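Local coordinates for polymerase X (Deinococcus radiodurans, PDB 2W9M), which probably catalyses template-directed DNA synthesis as a family X DNA polymerase and carries a zinc-binding PHP domain, at residues 488-499 with 525-536. Sequence-based numbering, arbitrary orientation.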
loop_
_atom_site.group_PDB
_atom_site.type_symbol
_atom_site.label_atom_id
_atom_site.label_comp_id
_atom_site.label_asym_id
_atom_site.label_seq_id
_atom_site.Cartn_x
_atom_site.Cartn_y
_atom_site.Cartn_z
ATOM N N ILE A 488 -2.857 7.665 -6.359
ATOM C CA ILE A 488 -2.750 7.476 -4.925
ATOM C C ILE A 488 -2.771 5.973 -4.700
ATOM O O ILE A 488 -3.831 5.350 -4.666
ATOM C CB ILE A 488 -3.908 8.143 -4.165
ATOM C CG1 ILE A 488 -3.860 9.662 -4.342
ATOM C CG2 ILE A 488 -3.859 7.775 -2.690
ATOM C CD1 ILE A 488 -5.037 10.378 -3.721
ATOM N N ASN A 489 -1.584 5.389 -4.580
ATOM C CA ASN A 489 -1.449 3.944 -4.507
ATOM C C ASN A 489 -1.988 3.430 -3.185
ATOM O O ASN A 489 -1.464 3.753 -2.119
ATOM C CB ASN A 489 0.012 3.538 -4.714
ATOM C CG ASN A 489 0.167 2.073 -5.059
ATOM O OD1 ASN A 489 -0.122 1.199 -4.246
ATOM N ND2 ASN A 489 0.631 1.799 -6.272
ATOM N N ALA A 490 -3.050 2.639 -3.266
ATOM C CA ALA A 490 -3.760 2.172 -2.081
ATOM C C ALA A 490 -3.040 1.066 -1.307
ATOM O O ALA A 490 -3.419 0.760 -0.179
ATOM C CB ALA A 490 -5.175 1.733 -2.449
ATOM N N ASN A 491 -2.017 0.457 -1.903
ATOM C CA ASN A 491 -1.252 -0.566 -1.189
ATOM C C ASN A 491 -0.698 0.012 0.111
ATOM O O ASN A 491 -0.029 1.042 0.095
ATOM C CB ASN A 491 -0.128 -1.139 -2.061
ATOM C CG ASN A 491 0.659 -2.240 -1.358
ATOM O OD1 ASN A 491 1.501 -1.973 -0.499
ATOM N ND2 ASN A 491 0.393 -3.483 -1.730
ATOM N N ALA A 492 -0.984 -0.656 1.226
ATOM C CA ALA A 492 -0.645 -0.151 2.563
ATOM C C ALA A 492 0.839 0.157 2.775
ATOM O O ALA A 492 1.194 0.912 3.681
ATOM C CB ALA A 492 -1.141 -1.116 3.638
ATOM N N ALA A 493 1.704 -0.423 1.951
ATOM C CA ALA A 493 3.135 -0.170 2.080
ATOM C C ALA A 493 3.566 1.018 1.237
ATOM O O ALA A 493 4.722 1.439 1.289
ATOM C CB ALA A 493 3.936 -1.393 1.706
ATOM N N ARG A 494 2.640 1.564 0.462
ATOM C CA ARG A 494 2.960 2.717 -0.369
ATOM C C ARG A 494 2.225 3.982 0.072
ATOM O O ARG A 494 2.859 4.948 0.501
ATOM C CB ARG A 494 2.690 2.411 -1.840
ATOM C CG ARG A 494 3.637 1.372 -2.420
ATOM C CD ARG A 494 3.344 1.130 -3.890
ATOM N NE ARG A 494 4.150 0.048 -4.443
ATOM C CZ ARG A 494 5.424 0.173 -4.805
ATOM N NH1 ARG A 494 6.051 1.333 -4.659
ATOM N NH2 ARG A 494 6.074 -0.867 -5.307
ATOM N N LEU A 495 0.896 3.964 -0.027
ATOM C CA LEU A 495 0.078 5.126 0.312
ATOM C C LEU A 495 0.732 6.387 -0.247
ATOM O O LEU A 495 1.067 7.322 0.481
ATOM C CB LEU A 495 -0.124 5.214 1.824
ATOM C CG LEU A 495 -0.727 3.929 2.404
ATOM C CD1 LEU A 495 -1.062 4.085 3.872
ATOM C CD2 LEU A 495 -1.957 3.530 1.622
ATOM N N ASP A 496 0.892 6.392 -1.564
ATOM C CA ASP A 496 1.719 7.362 -2.260
ATOM C C ASP A 496 1.130 7.464 -3.657
ATOM O O ASP A 496 0.971 6.438 -4.314
ATOM C CB ASP A 496 3.149 6.816 -2.307
ATOM C CG ASP A 496 4.057 7.594 -3.238
ATOM O OD1 ASP A 496 5.045 6.997 -3.721
ATOM O OD2 ASP A 496 3.797 8.792 -3.482
ATOM N N LEU A 497 0.795 8.661 -4.140
ATOM C CA LEU A 497 1.056 9.973 -3.531
ATOM C C LEU A 497 0.587 10.189 -2.087
ATOM O O LEU A 497 -0.534 9.831 -1.724
ATOM C CB LEU A 497 0.412 11.042 -4.416
ATOM C CG LEU A 497 0.733 12.511 -4.162
ATOM C CD1 LEU A 497 2.186 12.804 -4.524
ATOM C CD2 LEU A 497 -0.221 13.401 -4.959
ATOM N N ASP A 498 1.450 10.796 -1.275
ATOM C CA ASP A 498 1.121 11.105 0.114
ATOM C C ASP A 498 -0.107 12.007 0.182
ATOM O O ASP A 498 -0.279 12.885 -0.665
ATOM C CB ASP A 498 2.306 11.786 0.802
ATOM C CG ASP A 498 2.141 11.862 2.309
ATOM O OD1 ASP A 498 2.203 12.983 2.849
ATOM O OD2 ASP A 498 1.941 10.806 2.953
ATOM N N TRP A 499 -0.959 11.798 1.184
ATOM C CA TRP A 499 -2.191 12.580 1.294
ATOM C C TRP A 499 -1.896 14.054 1.543
ATOM O O TRP A 499 -2.707 14.917 1.220
ATOM C CB TRP A 499 -3.135 12.022 2.366
ATOM C CG TRP A 499 -2.635 12.165 3.773
ATOM C CD1 TRP A 499 -1.966 11.226 4.501
ATOM C CD2 TRP A 499 -2.768 13.311 4.626
ATOM N NE1 TRP A 499 -1.669 11.715 5.750
ATOM C CE2 TRP A 499 -2.150 12.991 5.852
ATOM C CE3 TRP A 499 -3.343 14.574 4.470
ATOM C CZ2 TRP A 499 -2.097 13.891 6.916
ATOM C CZ3 TRP A 499 -3.289 15.462 5.527
ATOM C CH2 TRP A 499 -2.670 15.117 6.733
ATOM N N ASP A 525 -7.522 -3.554 -0.684
ATOM C CA ASP A 525 -6.647 -2.504 -0.179
ATOM C C ASP A 525 -7.214 -1.127 -0.503
ATOM O O ASP A 525 -6.823 -0.131 0.104
ATOM C CB ASP A 525 -5.235 -2.646 -0.752
ATOM C CG ASP A 525 -4.457 -3.784 -0.113
ATOM O OD1 ASP A 525 -3.294 -4.010 -0.509
ATOM O OD2 ASP A 525 -5.012 -4.455 0.787
ATOM N N ALA A 526 -8.136 -1.079 -1.461
ATOM C CA ALA A 526 -8.757 0.178 -1.876
ATOM C C ALA A 526 -9.160 1.013 -0.666
ATOM O O ALA A 526 -9.053 2.237 -0.672
ATOM C CB ALA A 526 -9.959 -0.099 -2.744
ATOM N N ARG A 527 -9.620 0.325 0.372
ATOM C CA ARG A 527 -10.039 0.941 1.623
ATOM C C ARG A 527 -8.953 1.799 2.280
ATOM O O ARG A 527 -9.261 2.790 2.937
ATOM C CB ARG A 527 -10.515 -0.162 2.569
ATOM C CG ARG A 527 -10.273 0.058 4.038
ATOM C CD ARG A 527 -10.196 -1.297 4.737
ATOM N NE ARG A 527 -10.747 -1.260 6.088
ATOM C CZ ARG A 527 -10.634 -2.253 6.964
ATOM N NH1 ARG A 527 -9.977 -3.357 6.630
ATOM N NH2 ARG A 527 -11.166 -2.141 8.175
ATOM N N TYR A 528 -7.690 1.425 2.096
ATOM C CA TYR A 528 -6.579 2.195 2.654
ATOM C C TYR A 528 -6.280 3.437 1.823
ATOM O O TYR A 528 -5.962 4.491 2.366
ATOM C CB TYR A 528 -5.320 1.329 2.788
ATOM C CG TYR A 528 -5.541 0.056 3.567
ATOM C CD1 TYR A 528 -5.435 -1.188 2.952
ATOM C CD2 TYR A 528 -5.869 0.096 4.916
ATOM C CE1 TYR A 528 -5.644 -2.356 3.659
ATOM C CE2 TYR A 528 -6.079 -1.067 5.635
ATOM C CZ TYR A 528 -5.964 -2.290 5.001
ATOM O OH TYR A 528 -6.171 -3.448 5.717
ATOM N N GLY A 529 -6.373 3.303 0.504
ATOM C CA GLY A 529 -6.206 4.434 -0.389
ATOM C C GLY A 529 -7.299 5.464 -0.176
ATOM O O GLY A 529 -7.046 6.666 -0.190
ATOM N N VAL A 530 -8.521 4.986 0.025
ATOM C CA VAL A 530 -9.659 5.867 0.265
ATOM C C VAL A 530 -9.493 6.681 1.554
ATOM O O VAL A 530 -9.860 7.855 1.595
ATOM C CB VAL A 530 -10.986 5.082 0.299
ATOM C CG1 VAL A 530 -12.095 5.933 0.885
ATOM C CG2 VAL A 530 -11.353 4.602 -1.098
ATOM N N MET A 531 -8.939 6.066 2.595
ATOM C CA MET A 531 -8.698 6.767 3.857
ATOM C C MET A 531 -7.730 7.929 3.660
ATOM O O MET A 531 -7.876 8.979 4.284
ATOM C CB MET A 531 -8.153 5.813 4.925
ATOM C CG MET A 531 -9.074 4.656 5.263
ATOM S SD MET A 531 -8.459 3.641 6.628
ATOM C CE MET A 531 -8.723 4.739 8.022
ATOM N N GLN A 532 -6.740 7.729 2.795
ATOM C CA GLN A 532 -5.787 8.779 2.451
ATOM C C GLN A 532 -6.454 9.868 1.606
ATOM O O GLN A 532 -6.247 11.061 1.837
ATOM C CB GLN A 532 -4.585 8.197 1.695
ATOM C CG GLN A 532 -3.964 6.972 2.347
ATOM C CD GLN A 532 -3.652 7.177 3.823
ATOM O OE1 GLN A 532 -2.844 8.031 4.193
ATOM N NE2 GLN A 532 -4.287 6.380 4.670
ATOM N N ALA A 533 -7.252 9.453 0.627
ATOM C CA ALA A 533 -7.946 10.397 -0.247
ATOM C C ALA A 533 -8.911 11.297 0.530
ATOM O O ALA A 533 -9.053 12.479 0.223
ATOM C CB ALA A 533 -8.682 9.656 -1.355
ATOM N N ARG A 534 -9.570 10.736 1.537
ATOM C CA ARG A 534 -10.550 11.493 2.309
ATOM C C ARG A 534 -9.906 12.574 3.182
ATOM O O ARG A 534 -10.479 13.640 3.387
ATOM C CB ARG A 534 -11.421 10.556 3.142
ATOM C CG ARG A 534 -12.283 9.639 2.294
ATOM C CD ARG A 534 -12.911 8.547 3.124
ATOM N NE ARG A 534 -13.839 9.086 4.112
ATOM C CZ ARG A 534 -15.126 9.320 3.875
ATOM N NH1 ARG A 534 -15.635 9.066 2.676
ATOM N NH2 ARG A 534 -15.907 9.808 4.834
ATOM N N LYS A 535 -8.709 12.301 3.683
ATOM C CA LYS A 535 -7.972 13.308 4.436
ATOM C C LYS A 535 -7.543 14.451 3.521
ATOM O O LYS A 535 -7.381 15.583 3.967
ATOM C CB LYS A 535 -6.763 12.680 5.129
ATOM C CG LYS A 535 -7.152 11.654 6.181
ATOM C CD LYS A 535 -6.060 10.627 6.401
ATOM C CE LYS A 535 -4.844 11.238 7.073
ATOM N NZ LYS A 535 -3.698 10.284 7.067
ATOM N N ALA A 536 -7.365 14.154 2.239
ATOM C CA ALA A 536 -6.996 15.181 1.279
ATOM C C ALA A 536 -8.234 15.955 0.829
ATOM O O ALA A 536 -8.129 16.995 0.182
ATOM C CB ALA A 536 -6.274 14.570 0.091
HETATM O O HOH W 1 -2.305 -4.372 -2.787
#
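Trp499 lies against the C-terminal part of helix 526-535, and its side chain shows how one indole can meet backbone, amide and ammonium in succession. Trp499 CB rests 3.3 Å from Gln532 O. With chi1 at 68°, CG sits between the backbone N and the carbonyl carbon, and Trp499 CD1 comes within 3.3 Å of Gln532 OE1; ring and amide planes are turned 64° apart. Farther out, Lys535 lies over one face. Its CB is near Trp499 CE3, and its chain bends at chi3 (69°), placing Lys535 CE 3.5 Å from the centroid of the Trp499 five-membered ring in a CH-pi contact and Lys535 NZ 3.3 Å from it in a cation-pi contact. Lys535 CE is also 3.4 Å from Trp499 CE2 and near CZ2; Trp499 NE1 and Lys535 NZ, 2.8 Å apart, are two donors, not hydrogen-bonded. Replacing the indole by an alanine is likely to cost Lys535 the ring face it lies on and to open a gap beside Gln532.

The Gln532 chain bends at chi2; NE2 bonds Gly191 O and, weakly, Tyr528 O, while Leu495 CD1 packs against Gln532 CD at 4.0 Å. Ala490 CB lies 3.5 Å from Gly529 CA, where a side chain would clash. Asn489 ND2 bonds the zinc ligand Asp516. A loop leaving a parallel strand beside metal ligands and packing on an outer helix fits the distorted beta/alpha barrel of PHP domains.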